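PDB 3TS3: capsid polyprotein VP90 from Turkey astrovirus 2, which forms the viral capsid, probably as an icosahedral T=3 immature shell, the part described here being its P2 globular projection (spike) domain. Local coordinates for residues S75-L80 against F168-E173. Numbering follows the deposited sequence.
Sequences SWWNIL and FFSTTE
N78 and F169 form a hydrogen-bonded antiparallel pair where strands 76-81 and 164-171 lie side by side in the large antiparallel sheet of the astrovirus spike domain. N78 N donates to F169 O (2.9 Å), and F169 N returns a bond to N78 O. F169 O is gripped twice, because N78 ND2 also reaches it, at 3.2 Å, from above the carbonyl plane. The asparagine has CG beside its backbone N, anti to the carbonyl carbon (chi1 -54°). N78 CB lies over one face of the F169 ring, displaced toward the rim, while the edge of that ring meets L80 CD1. N78 OD1 is hydrogen-bonded to Y179 OH, so both ends of the carboxamide are engaged.

The opposite face of the sheet, carrying W77, I79, F168 and S170, is buried throughout. S170 CB sits over the six-membered ring of W77, 3.8 Å from its centroid. F168 lies nearly parallel to that ring but slid aside, touching mainly through its CZ, 3.6 Å from W77 CE3; I79 CG1 meets its edge. L131 and L135 of helix 129-135 pack against W77 and F168, respectively, on this side, and S170 OG is hydrogen-bonded to R152.

Toward W76 and E173 the contact becomes more open to solvent. T171 N still bonds to W76 O, but beyond it T172 and E173 are exposed. One water bridges S75 N and T171 O. The W76 indole is covered on one face by the backbone of E173, whose C lies 3.5 Å from CD1, and E173 O in turn accepts a hydrogen bond from T171 OG1 at 2.8 Å.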
ATOM      1  N   SER C  75     -16.903 -15.288   8.250  1.00  8.81           N
ATOM      2  CA  SER C  75     -16.811 -15.700   9.650  1.00  9.03           C
ATOM      3  C   SER C  75     -15.737 -14.952  10.448  1.00  8.38           C
ATOM      4  O   SER C  75     -15.683 -15.065  11.658  1.00  8.71           O
ATOM      5  CB  SER C  75     -16.559 -17.208   9.752  1.00  9.52           C
ATOM      6  OG  SER C  75     -17.679 -17.962   9.322  1.00 11.47           O
ATOM      7  N   TRP C  76     -14.862 -14.226   9.762  1.00  8.28           N
ATOM      8  CA  TRP C  76     -13.785 -13.506  10.434  1.00  8.35           C
ATOM      9  C   TRP C  76     -13.867 -12.002  10.159  1.00  7.86           C
ATOM     10  O   TRP C  76     -13.723 -11.552   9.040  1.00  8.44           O
ATOM     11  CB  TRP C  76     -12.428 -14.085  10.026  1.00  8.43           C
ATOM     12  CG  TRP C  76     -12.270 -15.534  10.418  1.00  8.47           C
ATOM     13  CD1 TRP C  76     -12.525 -16.628   9.642  1.00 10.31           C
ATOM     14  CD2 TRP C  76     -11.831 -16.038  11.684  1.00  9.43           C
ATOM     15  NE1 TRP C  76     -12.276 -17.776  10.347  1.00 10.12           N
ATOM     16  CE2 TRP C  76     -11.836 -17.441  11.598  1.00 10.34           C
ATOM     17  CE3 TRP C  76     -11.424 -15.439  12.880  1.00  9.29           C
ATOM     18  CZ2 TRP C  76     -11.464 -18.249  12.659  1.00  9.89           C
ATOM     19  CZ3 TRP C  76     -11.050 -16.249  13.931  1.00 10.11           C
ATOM     20  CH2 TRP C  76     -11.068 -17.637  13.813  1.00  9.59           C
ATOM     21  N   TRP C  77     -14.108 -11.254  11.223  1.00  7.87           N
ATOM     22  CA  TRP C  77     -14.361  -9.830  11.152  1.00  7.99           C
ATOM     23  C   TRP C  77     -13.253  -9.074  11.854  1.00  8.04           C
ATOM     24  O   TRP C  77     -12.822  -9.455  12.919  1.00  8.87           O
ATOM     25  CB  TRP C  77     -15.742  -9.536  11.740  1.00  7.97           C
ATOM     26  CG  TRP C  77     -16.782 -10.241  10.941  1.00  8.27           C
ATOM     27  CD1 TRP C  77     -17.331 -11.461  11.199  1.00  8.04           C
ATOM     28  CD2 TRP C  77     -17.345  -9.799   9.704  1.00  7.78           C
ATOM     29  NE1 TRP C  77     -18.226 -11.792  10.211  1.00  7.87           N
ATOM     30  CE2 TRP C  77     -18.254 -10.785   9.283  1.00  8.06           C
ATOM     31  CE3 TRP C  77     -17.185  -8.656   8.923  1.00  7.60           C
ATOM     32  CZ2 TRP C  77     -18.982 -10.664   8.106  1.00  7.52           C
ATOM     33  CZ3 TRP C  77     -17.910  -8.537   7.770  1.00  8.02           C
ATOM     34  CH2 TRP C  77     -18.802  -9.530   7.372  1.00  8.47           C
ATOM     35  N   ASN C  78     -12.770  -8.032  11.206  1.00  7.59           N
ATOM     36  CA  ASN C  78     -11.612  -7.317  11.690  1.00  7.87           C
ATOM     37  C   ASN C  78     -11.856  -5.831  11.853  1.00  7.52           C
ATOM     38  O   ASN C  78     -12.273  -5.173  10.931  1.00  8.00           O
ATOM     39  CB  ASN C  78     -10.463  -7.558  10.712  1.00  7.73           C
ATOM     40  CG  ASN C  78     -10.214  -9.032  10.479  1.00  8.13           C
ATOM     41  OD1 ASN C  78      -9.541  -9.675  11.255  1.00  9.66           O
ATOM     42  ND2 ASN C  78     -10.772  -9.570   9.410  1.00  8.99           N
ATOM     43  N   ILE C  79     -11.588  -5.327  13.050  1.00  7.98           N
ATOM     44  CA  ILE C  79     -11.687  -3.910  13.332  1.00  8.26           C
ATOM     45  C   ILE C  79     -10.260  -3.433  13.586  1.00  7.94           C
ATOM     46  O   ILE C  79      -9.709  -3.651  14.659  1.00  8.69           O
ATOM     47  CB  ILE C  79     -12.547  -3.677  14.588  1.00  8.47           C
ATOM     48  CG1 ILE C  79     -13.897  -4.377  14.442  1.00  9.51           C
ATOM     49  CG2 ILE C  79     -12.752  -2.203  14.836  1.00  9.01           C
ATOM     50  CD1 ILE C  79     -14.715  -4.427  15.712  1.00 11.93           C
ATOM     51  N   LEU C  80      -9.678  -2.762  12.597  1.00  8.08           N
ATOM     52  CA  LEU C  80      -8.291  -2.320  12.688  1.00  7.93           C
ATOM     53  C   LEU C  80      -8.173  -0.798  12.702  1.00  8.20           C
ATOM     54  O   LEU C  80      -8.992  -0.103  12.132  1.00  9.30           O
ATOM     55  CB  LEU C  80      -7.461  -2.904  11.544  1.00  8.38           C
ATOM     56  CG  LEU C  80      -7.393  -4.426  11.450  1.00  8.72           C
ATOM     57  CD1 LEU C  80      -6.343  -4.807  10.419  1.00  8.95           C
ATOM     58  CD2 LEU C  80      -7.055  -5.028  12.796  1.00 10.63           C
ATOM     59  N   PHE C 168     -12.693  -1.528   8.646  1.00  7.24           N
ATOM     60  CA  PHE C 168     -13.491  -2.696   8.990  1.00  7.75           C
ATOM     61  C   PHE C 168     -13.687  -3.586   7.773  1.00  7.32           C
ATOM     62  O   PHE C 168     -14.194  -3.146   6.762  1.00  7.29           O
ATOM     63  CB  PHE C 168     -14.843  -2.223   9.540  1.00  7.55           C
ATOM     64  CG  PHE C 168     -15.835  -3.326   9.768  1.00  8.00           C
ATOM     65  CD1 PHE C 168     -15.644  -4.232  10.779  1.00  8.83           C
ATOM     66  CD2 PHE C 168     -16.970  -3.437   8.989  1.00  8.97           C
ATOM     67  CE1 PHE C 168     -16.545  -5.231  11.006  1.00  8.98           C
ATOM     68  CE2 PHE C 168     -17.873  -4.447   9.212  1.00 10.61           C
ATOM     69  CZ  PHE C 168     -17.659  -5.342  10.215  1.00  9.94           C
ATOM     70  N   PHE C 169     -13.249  -4.833   7.887  1.00  7.59           N
ATOM     71  CA  PHE C 169     -13.322  -5.762   6.777  1.00  8.02           C
ATOM     72  C   PHE C 169     -13.305  -7.203   7.262  1.00  7.70           C
ATOM     73  O   PHE C 169     -12.908  -7.480   8.378  1.00  8.05           O
ATOM     74  CB  PHE C 169     -12.141  -5.511   5.831  1.00  8.07           C
ATOM     75  CG  PHE C 169     -10.803  -5.736   6.463  1.00  8.89           C
ATOM     76  CD1 PHE C 169     -10.116  -6.907   6.242  1.00  9.31           C
ATOM     77  CD2 PHE C 169     -10.245  -4.790   7.290  1.00  9.31           C
ATOM     78  CE1 PHE C 169      -8.909  -7.121   6.817  1.00 11.86           C
ATOM     79  CE2 PHE C 169      -9.030  -5.002   7.868  1.00 10.67           C
ATOM     80  CZ  PHE C 169      -8.355  -6.163   7.624  1.00 11.17           C
ATOM     81  N   SER C 170     -13.733  -8.125   6.410  1.00  7.49           N
ATOM     82  CA  SER C 170     -13.677  -9.535   6.754  1.00  7.52           C
ATOM     83  C   SER C 170     -12.515 -10.218   6.038  1.00  8.10           C
ATOM     84  O   SER C 170     -11.991  -9.703   5.068  1.00  8.31           O
ATOM     85  CB  SER C 170     -14.984 -10.246   6.404  1.00  7.61           C
ATOM     86  OG  SER C 170     -15.146 -10.347   5.004  1.00  7.32           O
ATOM     87  N   THR C 171     -12.126 -11.376   6.550  1.00  8.24           N
ATOM     88  CA  THR C 171     -11.138 -12.225   5.913  1.00  8.71           C
ATOM     89  C   THR C 171     -11.742 -13.618   5.770  1.00  9.24           C
ATOM     90  O   THR C 171     -12.649 -13.978   6.503  1.00  9.25           O
ATOM     91  CB  THR C 171      -9.805 -12.317   6.698  1.00  8.54           C
ATOM     92  OG1 THR C 171     -10.059 -12.650   8.064  1.00  9.32           O
ATOM     93  CG2 THR C 171      -9.055 -11.004   6.641  1.00  9.00           C
ATOM     94  N   THR C 172     -11.261 -14.365   4.785  1.00  9.74           N
ATOM     95  CA  THR C 172     -11.726 -15.726   4.534  1.00 10.54           C
ATOM     96  C   THR C 172     -11.336 -16.700   5.641  1.00 10.83           C
ATOM     97  O   THR C 172     -11.994 -17.709   5.841  1.00 11.45           O
ATOM     98  CB  THR C 172     -11.239 -16.246   3.192  1.00 10.85           C
ATOM     99  OG1 THR C 172      -9.813 -16.188   3.159  1.00 12.91           O
ATOM    100  CG2 THR C 172     -11.809 -15.416   2.070  1.00 11.54           C
ATOM    101  N   GLU C 173     -10.247 -16.400   6.340  1.00 10.85           N
ATOM    102  CA  GLU C 173      -9.721 -17.275   7.379  1.00 11.08           C
ATOM    103  C   GLU C 173      -9.179 -16.461   8.548  1.00 10.81           C
ATOM    104  O   GLU C 173      -9.065 -15.239   8.467  1.00 10.15           O
ATOM    105  CB  GLU C 173      -8.632 -18.219   6.836  1.00 11.31           C
ATOM    106  CG  GLU C 173      -9.062 -19.108   5.661  1.00 12.94           C
ATOM    107  CD  GLU C 173     -10.141 -20.111   6.018  1.00 15.32           C
ATOM    108  OE1 GLU C 173     -10.394 -20.342   7.210  1.00 16.15           O
ATOM    109  OE2 GLU C 173     -10.747 -20.661   5.087  1.00 16.67           O
TER
HETATM  110  O   HOH W   1     -14.608 -15.932   6.828  1.00 13.01           O